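Local coordinates for protein tylactone synthase starter module and modules 1 & 2 (Streptomyces fradiae, PDB 2Z5L) that acts as the first ketoreductase of the tylosin polyketide synthase, probably using NADPH to reduce the beta-keto group of the growing chain and set its chirality, at residues T24-T32 and D472-W482; G267-R277 and A297-L307. One frame throughout, in Å; residues are numbered along the deposited sequence.

Contact 1: residues T24-T32 and D472-W482; sequences TDAWRYRVT and DVCVTVVDVDW
Tyr-29 and Thr-476 form an antiparallel hydrogen-bonded pair, and the tyrosine side chain then runs along 472-482 to its helical end. Its CB packs on Thr-476 CB, 4.0 Å away. With CG anti to the carbonyl carbon (chi1 -54°), one ring edge follows the opposite backbone: CD1 points to Thr-476 O, and CE1 lies 3.5 Å from Val-478 O. CE2 touches Trp-482 CZ2 at 3.5 Å, the two rings meeting obliquely, their planes 75° apart. The tip, OH, accepts a rather bent bond (133°) from Trp-482 NE1 at 2.8 Å, and a water at 2.7 Å from OH ties it to Val-478 O and Val-480 N. On the opposite face of the strand pair, which carries Arg-28 and Val-477, Arg-28 offers NH1 and NH2 end-on to Asp-472, NH1 to OD2 at 3.2 Å, while Arg-28 NE donates to Ala-249 O. Asp-479 CB makes a CH-pi contact 3.6 Å from the centroid of the Trp-27 five-membered ring; Asp-479 OD1 is salt-bridged to Arg-453. Helix 457-470 covers the Arg-28 and Val-477 face, helix 402-419 packs on Cys-474, and strand 28-35 lies between strands 239-247 and 474-477, bridging them.

Contact 2: residues G267-R277 and A297-L307; sequences GMGAIGRRLAR and APGAAELAEEL
Met-268, in the loop ahead of helix 270-277, faces Ala-300, and from there to Arg-277 facing Leu-307 helices 270-277 and 300-307 run side by side in nearly the same direction, their axes 10.9 Å apart at closest and inclined by 21°. Gly-269 and Gly-299 are the N-caps, and the second sits in a type II turn, Ala-297 to Ala-300, with a positive phi. Met-268 curls at chi2 and chi3 so that its methyl turns toward Ala-297 and Ala-300, though its exact position is doubtful, while SD slides past Leu-303, 4.0 Å from CD1. The same sulfur lies over one face of the Arg-273 guanidinium. That arginine stretches from CG to NE and grips the turn end-on: NH2 and NH1 both donate to Pro-298 O, at 3.0 and 3.3 Å, with the oxygen near the guanidinium plane. NH2 also donates to Met-268 O, which tethers the group to its own loop and helps fix its rotation. Leu-303, its CG anti to the backbone N (chi1 -156°), splits its branches between two arginines: CD1 meets the CG of Arg-273, and CD2 lies over a face of the Arg-277 guanidinium. Toward the C-terminal ends, Arg-277 NH1 holds Glu-306 OE2 at 2.9 Å and NH2 the same oxygen at 3.1 Å. Both come from one face of the carboxylate. Leu-307 packs with CD2 against Arg-277 CG and CD1 against Ala-276 CB. Gly-267, Gly-269 and Gly-272 fit the Rossmann-type GxGxxG pattern, consistent with the cofactor-binding turn of a short-chain dehydrogenase/reductase. Helix 270-277 rests on strand 286-291 through Ala-276, while helix 300-307 reaches 313-318 and, through Leu-307, 286-291; Arg-274 NH1 forms a salt bridge with Asp-458 of helix 457-470.

Overall arrangement
The centres of the two contacts are 27 Å apart, and their nearest atoms about 10 Å, so they do not touch. Along the chain 24-32 comes first, then both segments of contact 2, and 472-482 comes last, so contact 2 lies in the sequence between the two strands of contact 1. Contact 2 is local, joining successive helices at one end of the Rossmann-fold KR domain; contact 1 is buried and long-range, setting the N-terminal strand beside the chain's last strand, 474-477. Helix 457-470 packs against residues of both, and is thus a neighbour common to the probable cofactor-binding region and to the strand pair of contact 1.

Contact 1: residues T24-T32 and D472-W482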
loop_
_atom_site.group_PDB
_atom_site.type_symbol
_atom_site.label_atom_id
_atom_site.label_comp_id
_atom_site.label_asym_id
_atom_site.label_seq_id
_atom_site.Cartn_x
_atom_site.Cartn_y
_atom_site.Cartn_z
ATOM N N THR A 24 0.919 -21.840 9.674
ATOM C CA THR A 24 0.846 -20.627 8.871
ATOM C C THR A 24 1.940 -19.622 9.225
ATOM O O THR A 24 1.972 -18.528 8.661
ATOM C CB THR A 24 -0.504 -19.917 9.040
ATOM O OG1 THR A 24 -0.660 -19.515 10.406
ATOM C CG2 THR A 24 -1.650 -20.829 8.637
ATOM N N ASP A 25 2.820 -19.967 10.165
ATOM C CA ASP A 25 3.891 -19.043 10.528
ATOM C C ASP A 25 4.920 -18.922 9.402
ATOM O O ASP A 25 5.740 -18.009 9.403
ATOM C CB ASP A 25 4.598 -19.464 11.829
ATOM C CG ASP A 25 3.785 -19.140 13.083
ATOM O OD1 ASP A 25 3.210 -18.039 13.167
ATOM O OD2 ASP A 25 3.737 -19.988 13.998
ATOM N N ALA A 26 4.875 -19.838 8.441
ATOM C CA ALA A 26 5.805 -19.796 7.322
ATOM C C ALA A 26 5.301 -18.839 6.242
ATOM O O ALA A 26 5.918 -18.712 5.185
ATOM C CB ALA A 26 5.991 -21.192 6.733
ATOM N N TRP A 27 4.183 -18.172 6.518
ATOM C CA TRP A 27 3.584 -17.231 5.581
ATOM C C TRP A 27 3.720 -15.809 6.089
ATOM O O TRP A 27 3.320 -14.870 5.412
ATOM C CB TRP A 27 2.091 -17.531 5.385
ATOM C CG TRP A 27 1.794 -18.872 4.781
ATOM C CD1 TRP A 27 2.687 -19.726 4.193
ATOM C CD2 TRP A 27 0.505 -19.502 4.673
ATOM N NE1 TRP A 27 2.034 -20.843 3.724
ATOM C CE2 TRP A 27 0.697 -20.732 4.005
ATOM C CE3 TRP A 27 -0.792 -19.145 5.074
ATOM C CZ2 TRP A 27 -0.357 -21.609 3.726
ATOM C CZ3 TRP A 27 -1.846 -20.023 4.794
ATOM C CH2 TRP A 27 -1.617 -21.239 4.129
ATOM N N ARG A 28 4.292 -15.649 7.273
ATOM C CA ARG A 28 4.437 -14.331 7.873
ATOM C C ARG A 28 5.710 -13.581 7.483
ATOM O O ARG A 28 6.820 -14.050 7.726
ATOM C CB ARG A 28 4.378 -14.454 9.398
ATOM C CG ARG A 28 3.041 -14.939 9.949
ATOM C CD ARG A 28 3.178 -15.256 11.418
ATOM N NE ARG A 28 3.789 -14.149 12.144
ATOM C CZ ARG A 28 3.150 -13.037 12.484
ATOM N NH1 ARG A 28 1.867 -12.894 12.171
ATOM N NH2 ARG A 28 3.802 -12.063 13.115
ATOM N N TYR A 29 5.538 -12.407 6.885
ATOM C CA TYR A 29 6.665 -11.576 6.485
ATOM C C TYR A 29 6.431 -10.143 6.941
ATOM O O TYR A 29 5.316 -9.760 7.311
ATOM C CB TYR A 29 6.848 -11.602 4.972
ATOM C CG TYR A 29 6.981 -12.980 4.376
ATOM C CD1 TYR A 29 5.861 -13.777 4.162
ATOM C CD2 TYR A 29 8.229 -13.473 3.989
ATOM C CE1 TYR A 29 5.979 -15.028 3.570
ATOM C CE2 TYR A 29 8.358 -14.730 3.396
ATOM C CZ TYR A 29 7.231 -15.499 3.185
ATOM O OH TYR A 29 7.333 -16.726 2.562
ATOM N N ARG A 30 7.488 -9.344 6.912
ATOM C CA ARG A 30 7.375 -7.959 7.333
ATOM C C ARG A 30 8.390 -7.082 6.620
ATOM O O ARG A 30 9.280 -7.578 5.926
ATOM C CB ARG A 30 7.558 -7.853 8.853
ATOM C CG ARG A 30 8.988 -8.050 9.353
ATOM C CD ARG A 30 9.071 -7.954 10.877
ATOM N NE ARG A 30 8.021 -7.101 11.443
ATOM C CZ ARG A 30 6.872 -7.550 11.948
ATOM N NH1 ARG A 30 6.618 -8.851 11.967
ATOM N NH2 ARG A 30 5.971 -6.700 12.429
ATOM N N VAL A 31 8.254 -5.775 6.788
ATOM C CA VAL A 31 9.168 -4.850 6.147
ATOM C C VAL A 31 10.144 -4.248 7.142
ATOM O O VAL A 31 9.749 -3.626 8.128
ATOM C CB VAL A 31 8.409 -3.711 5.437
ATOM C CG1 VAL A 31 9.402 -2.718 4.849
ATOM C CG2 VAL A 31 7.530 -4.285 4.338
ATOM N N THR A 32 11.427 -4.450 6.871
ATOM C CA THR A 32 12.489 -3.929 7.713
ATOM C C THR A 32 13.365 -3.001 6.887
ATOM O O THR A 32 13.221 -2.909 5.661
ATOM C CB THR A 32 13.367 -5.069 8.279
ATOM O OG1 THR A 32 13.817 -5.914 7.204
ATOM C CG2 THR A 32 12.580 -5.894 9.291
ATOM N N ASP A 472 0.317 -7.635 16.269
ATOM C CA ASP A 472 1.069 -7.032 15.181
ATOM C C ASP A 472 0.481 -5.690 14.754
ATOM O O ASP A 472 -0.697 -5.407 14.988
ATOM C CB ASP A 472 1.080 -7.945 13.947
ATOM C CG ASP A 472 1.763 -9.267 14.189
ATOM O OD1 ASP A 472 2.940 -9.280 14.618
ATOM O OD2 ASP A 472 1.121 -10.304 13.926
ATOM N N VAL A 473 1.326 -4.869 14.130
ATOM C CA VAL A 473 0.919 -3.574 13.602
ATOM C C VAL A 473 0.736 -3.810 12.104
ATOM O O VAL A 473 -0.337 -3.569 11.554
ATOM C CB VAL A 473 1.998 -2.493 13.859
ATOM C CG1 VAL A 473 1.667 -1.221 13.083
ATOM C CG2 VAL A 473 2.055 -2.174 15.362
ATOM N N CYS A 474 1.782 -4.296 11.445
ATOM C CA CYS A 474 1.694 -4.613 10.025
ATOM C C CYS A 474 2.458 -5.893 9.795
ATOM O O CYS A 474 3.561 -6.080 10.310
ATOM C CB CYS A 474 2.287 -3.507 9.135
ATOM S SG CYS A 474 1.222 -2.067 8.895
ATOM N N VAL A 475 1.856 -6.786 9.033
ATOM C CA VAL A 475 2.489 -8.045 8.728
ATOM C C VAL A 475 1.942 -8.503 7.403
ATOM O O VAL A 475 0.809 -8.175 7.051
ATOM C CB VAL A 475 2.189 -9.107 9.819
ATOM C CG1 VAL A 475 0.687 -9.362 9.912
ATOM C CG2 VAL A 475 2.938 -10.396 9.512
ATOM N N THR A 476 2.770 -9.228 6.657
ATOM C CA THR A 476 2.376 -9.758 5.366
ATOM C C THR A 476 2.168 -11.247 5.557
ATOM O O THR A 476 3.090 -11.975 5.938
ATOM C CB THR A 476 3.478 -9.567 4.282
ATOM O OG1 THR A 476 3.708 -8.172 4.056
ATOM C CG2 THR A 476 3.053 -10.210 2.971
ATOM N N VAL A 477 0.948 -11.703 5.318
ATOM C CA VAL A 477 0.649 -13.118 5.441
ATOM C C VAL A 477 0.410 -13.620 4.035
ATOM O O VAL A 477 -0.661 -13.404 3.471
ATOM C CB VAL A 477 -0.622 -13.357 6.284
ATOM C CG1 VAL A 477 -0.926 -14.843 6.343
ATOM C CG2 VAL A 477 -0.433 -12.798 7.689
ATOM N N VAL A 478 1.409 -14.273 3.455
ATOM C CA VAL A 478 1.265 -14.788 2.097
ATOM C C VAL A 478 1.924 -16.143 1.910
ATOM O O VAL A 478 2.950 -16.438 2.518
ATOM C CB VAL A 478 1.906 -13.846 1.048
ATOM C CG1 VAL A 478 1.532 -14.311 -0.349
ATOM C CG2 VAL A 478 1.477 -12.414 1.277
ATOM N N ASP A 479 1.337 -16.957 1.047
ATOM C CA ASP A 479 1.889 -18.267 0.745
ATOM C C ASP A 479 2.528 -18.165 -0.638
ATOM O O ASP A 479 1.830 -18.003 -1.649
ATOM C CB ASP A 479 0.787 -19.329 0.754
ATOM C CG ASP A 479 1.315 -20.713 0.420
ATOM O OD1 ASP A 479 2.435 -21.044 0.861
ATOM O OD2 ASP A 479 0.612 -21.473 -0.274
ATOM N N VAL A 480 3.861 -18.266 -0.672
ATOM C CA VAL A 480 4.629 -18.138 -1.917
ATOM C C VAL A 480 5.680 -19.202 -2.217
ATOM O O VAL A 480 6.457 -19.583 -1.348
ATOM C CB VAL A 480 5.414 -16.819 -1.965
ATOM C CG1 VAL A 480 5.697 -16.446 -3.408
ATOM C CG2 VAL A 480 4.678 -15.742 -1.224
ATOM N N ASP A 481 5.717 -19.636 -3.473
ATOM C CA ASP A 481 6.698 -20.611 -3.941
ATOM C C ASP A 481 7.949 -19.827 -4.367
ATOM O O ASP A 481 8.171 -19.584 -5.555
ATOM C CB ASP A 481 6.145 -21.391 -5.138
ATOM C CG ASP A 481 7.143 -22.386 -5.704
ATOM O OD1 ASP A 481 6.831 -23.011 -6.753
ATOM O OD2 ASP A 481 8.232 -22.548 -5.104
ATOM N N TRP A 482 8.749 -19.424 -3.383
ATOM C CA TRP A 482 9.970 -18.667 -3.624
ATOM C C TRP A 482 10.844 -19.233 -4.739
ATOM O O TRP A 482 11.566 -18.488 -5.403
ATOM C CB TRP A 482 10.791 -18.586 -2.341
ATOM C CG TRP A 482 10.205 -17.680 -1.302
ATOM C CD1 TRP A 482 9.906 -18.000 -0.007
ATOM C CD2 TRP A 482 9.906 -16.286 -1.449
ATOM N NE1 TRP A 482 9.443 -16.891 0.663
ATOM C CE2 TRP A 482 9.435 -15.827 -0.200
ATOM C CE3 TRP A 482 9.995 -15.382 -2.515
ATOM C CZ2 TRP A 482 9.053 -14.502 0.013
ATOM C CZ3 TRP A 482 9.618 -14.067 -2.306
ATOM C CH2 TRP A 482 9.151 -13.637 -1.047
HETATM O O HOH W 1 5.121 -18.158 1.840
HETATM O O HOH W 2 5.907 -5.125 8.159
#

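Contact 2: residues G267-R277 and A297-L307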
loop_
_atom_site.group_PDB
_atom_site.type_symbol
_atom_site.label_atom_id
_atom_site.label_comp_id
_atom_site.label_asym_id
_atom_site.label_seq_id
_atom_site.Cartn_x
_atom_site.Cartn_y
_atom_site.Cartn_z
ATOM N N GLY A 267 -19.143 -7.177 4.731
ATOM C CA GLY A 267 -19.582 -8.446 5.306
ATOM C C GLY A 267 -20.316 -9.397 4.358
ATOM O O GLY A 267 -20.527 -10.552 4.700
ATOM N N MET A 268 -20.731 -8.934 3.179
ATOM C CA MET A 268 -21.415 -9.834 2.263
ATOM C C MET A 268 -20.441 -10.293 1.158
ATOM O O MET A 268 -20.860 -10.823 0.128
ATOM C CB MET A 268 -22.664 -9.163 1.674
ATOM C CG MET A 268 -23.758 -8.886 2.735
ATOM S SD MET A 268 -24.492 -10.446 3.374
ATOM C CE MET A 268 -25.647 -10.757 2.107
ATOM N N GLY A 269 -19.143 -10.085 1.397
ATOM C CA GLY A 269 -18.092 -10.486 0.469
ATOM C C GLY A 269 -17.569 -11.853 0.866
ATOM O O GLY A 269 -17.925 -12.366 1.931
ATOM N N ALA A 270 -16.724 -12.458 0.036
ATOM C CA ALA A 270 -16.197 -13.801 0.327
ATOM C C ALA A 270 -15.489 -13.877 1.672
ATOM O O ALA A 270 -15.673 -14.823 2.431
ATOM C CB ALA A 270 -15.227 -14.248 -0.798
ATOM N N ILE A 271 -14.651 -12.890 1.945
ATOM C CA ILE A 271 -13.943 -12.847 3.206
ATOM C C ILE A 271 -14.945 -12.490 4.320
ATOM O O ILE A 271 -15.053 -13.194 5.322
ATOM C CB ILE A 271 -12.806 -11.810 3.133
ATOM C CG1 ILE A 271 -11.675 -12.371 2.265
ATOM C CG2 ILE A 271 -12.300 -11.476 4.536
ATOM C CD1 ILE A 271 -10.567 -11.386 1.940
ATOM N N GLY A 272 -15.691 -11.413 4.113
ATOM C CA GLY A 272 -16.685 -10.990 5.092
ATOM C C GLY A 272 -17.537 -12.114 5.677
ATOM O O GLY A 272 -17.546 -12.330 6.894
ATOM N N ARG A 273 -18.238 -12.851 4.818
ATOM C CA ARG A 273 -19.082 -13.946 5.281
ATOM C C ARG A 273 -18.303 -14.943 6.132
ATOM O O ARG A 273 -18.719 -15.287 7.237
ATOM C CB ARG A 273 -19.753 -14.640 4.092
ATOM C CG ARG A 273 -20.654 -13.705 3.277
ATOM C CD ARG A 273 -21.494 -14.432 2.211
ATOM N NE ARG A 273 -22.052 -13.481 1.264
ATOM C CZ ARG A 273 -23.351 -13.324 1.024
ATOM N NH1 ARG A 273 -24.263 -14.057 1.662
ATOM N NH2 ARG A 273 -23.735 -12.429 0.128
ATOM N N ARG A 274 -17.159 -15.379 5.623
ATOM C CA ARG A 274 -16.284 -16.324 6.310
ATOM C C ARG A 274 -15.837 -15.826 7.675
ATOM O O ARG A 274 -15.798 -16.578 8.649
ATOM C CB ARG A 274 -15.047 -16.565 5.447
ATOM C CG ARG A 274 -13.893 -17.201 6.187
ATOM C CD ARG A 274 -14.074 -18.681 6.241
ATOM N NE ARG A 274 -14.102 -19.220 4.884
ATOM C CZ ARG A 274 -14.055 -20.514 4.603
ATOM N NH1 ARG A 274 -13.979 -21.399 5.592
ATOM N NH2 ARG A 274 -14.069 -20.918 3.338
ATOM N N LEU A 275 -15.458 -14.557 7.723
ATOM C CA LEU A 275 -14.999 -13.937 8.961
ATOM C C LEU A 275 -16.155 -13.975 9.940
ATOM O O LEU A 275 -15.997 -14.378 11.086
ATOM C CB LEU A 275 -14.607 -12.492 8.679
ATOM C CG LEU A 275 -13.444 -11.911 9.484
ATOM C CD1 LEU A 275 -13.499 -10.379 9.377
ATOM C CD2 LEU A 275 -13.482 -12.340 10.913
ATOM N N ALA A 276 -17.328 -13.566 9.472
ATOM C CA ALA A 276 -18.499 -13.543 10.331
ATOM C C ALA A 276 -18.830 -14.915 10.933
ATOM O O ALA A 276 -18.962 -15.037 12.147
ATOM C CB ALA A 276 -19.693 -12.987 9.560
ATOM N N ARG A 277 -18.957 -15.949 10.104
ATOM C CA ARG A 277 -19.260 -17.273 10.628
ATOM C C ARG A 277 -18.256 -17.728 11.682
ATOM O O ARG A 277 -18.620 -18.373 12.661
ATOM C CB ARG A 277 -19.303 -18.303 9.495
ATOM C CG ARG A 277 -20.467 -18.138 8.533
ATOM C CD ARG A 277 -20.397 -19.174 7.398
ATOM N NE ARG A 277 -21.450 -19.033 6.408
ATOM C CZ ARG A 277 -22.684 -19.520 6.536
ATOM N NH1 ARG A 277 -23.034 -20.192 7.627
ATOM N NH2 ARG A 277 -23.571 -19.348 5.561
ATOM N N ALA A 297 -29.283 -7.744 0.216
ATOM C CA ALA A 297 -28.228 -8.444 -0.508
ATOM C C ALA A 297 -28.522 -9.940 -0.658
ATOM O O ALA A 297 -29.239 -10.534 0.137
ATOM C CB ALA A 297 -26.892 -8.239 0.190
ATOM N N PRO A 298 -27.940 -10.577 -1.685
ATOM C CA PRO A 298 -28.188 -12.014 -1.897
ATOM C C PRO A 298 -27.793 -12.983 -0.775
ATOM O O PRO A 298 -26.623 -13.104 -0.400
ATOM C CB PRO A 298 -27.500 -12.296 -3.246
ATOM C CG PRO A 298 -26.422 -11.271 -3.338
ATOM C CD PRO A 298 -27.046 -10.009 -2.716
ATOM N N GLY A 299 -28.802 -13.676 -0.262
ATOM C CA GLY A 299 -28.596 -14.623 0.815
ATOM C C GLY A 299 -28.310 -13.900 2.125
ATOM O O GLY A 299 -27.792 -14.504 3.071
ATOM N N ALA A 300 -28.635 -12.604 2.163
ATOM C CA ALA A 300 -28.404 -11.769 3.347
ATOM C C ALA A 300 -29.182 -12.354 4.505
ATOM O O ALA A 300 -28.605 -12.677 5.545
ATOM C CB ALA A 300 -28.833 -10.326 3.075
ATOM N N ALA A 301 -30.482 -12.530 4.287
ATOM C CA ALA A 301 -31.403 -13.066 5.282
ATOM C C ALA A 301 -30.992 -14.463 5.728
ATOM O O ALA A 301 -30.984 -14.788 6.926
ATOM C CB ALA A 301 -32.854 -13.082 4.711
ATOM N N GLU A 302 -30.648 -15.300 4.756
ATOM C CA GLU A 302 -30.230 -16.669 5.035
ATOM C C GLU A 302 -28.972 -16.696 5.896
ATOM O O GLU A 302 -28.906 -17.419 6.891
ATOM C CB GLU A 302 -29.992 -17.433 3.731
ATOM C CG GLU A 302 -31.248 -17.659 2.905
ATOM C CD GLU A 302 -31.708 -16.405 2.189
ATOM O OE1 GLU A 302 -30.976 -15.393 2.228
ATOM O OE2 GLU A 302 -32.801 -16.430 1.585
ATOM N N LEU A 303 -27.977 -15.907 5.506
ATOM C CA LEU A 303 -26.721 -15.821 6.260
ATOM C C LEU A 303 -26.916 -15.388 7.724
ATOM O O LEU A 303 -26.355 -16.007 8.632
ATOM C CB LEU A 303 -25.774 -14.839 5.566
ATOM C CG LEU A 303 -24.254 -14.950 5.785
ATOM C CD1 LEU A 303 -23.660 -13.555 5.823
ATOM C CD2 LEU A 303 -23.922 -15.701 7.042
ATOM N N ALA A 304 -27.701 -14.332 7.942
ATOM C CA ALA A 304 -27.942 -13.806 9.291
ATOM C C ALA A 304 -28.608 -14.833 10.200
ATOM O O ALA A 304 -28.260 -14.943 11.372
ATOM C CB ALA A 304 -28.785 -12.534 9.218
ATOM N N GLU A 305 -29.576 -15.572 9.661
ATOM C CA GLU A 305 -30.265 -16.610 10.425
ATOM C C GLU A 305 -29.282 -17.681 10.902
ATOM O O GLU A 305 -29.332 -18.107 12.056
ATOM C CB GLU A 305 -31.352 -17.284 9.580
ATOM C CG GLU A 305 -32.638 -16.513 9.385
ATOM C CD GLU A 305 -33.647 -17.325 8.567
ATOM O OE1 GLU A 305 -33.711 -18.559 8.785
ATOM O OE2 GLU A 305 -34.376 -16.742 7.725
ATOM N N GLU A 306 -28.390 -18.132 10.027
ATOM C CA GLU A 306 -27.435 -19.155 10.440
ATOM C C GLU A 306 -26.467 -18.579 11.461
ATOM O O GLU A 306 -26.051 -19.284 12.361
ATOM C CB GLU A 306 -26.680 -19.691 9.221
ATOM C CG GLU A 306 -27.624 -20.173 8.135
ATOM C CD GLU A 306 -26.920 -20.810 6.946
ATOM O OE1 GLU A 306 -27.619 -21.057 5.941
ATOM O OE2 GLU A 306 -25.696 -21.059 7.040
ATOM N N LEU A 307 -26.137 -17.294 11.329
ATOM C CA LEU A 307 -25.215 -16.644 12.253
ATOM C C LEU A 307 -25.820 -16.501 13.662
ATOM O O LEU A 307 -25.118 -16.627 14.661
ATOM C CB LEU A 307 -24.798 -15.264 11.706
ATOM C CG LEU A 307 -23.998 -15.175 10.396
ATOM C CD1 LEU A 307 -23.734 -13.732 10.039
ATOM C CD2 LEU A 307 -22.685 -15.920 10.542
#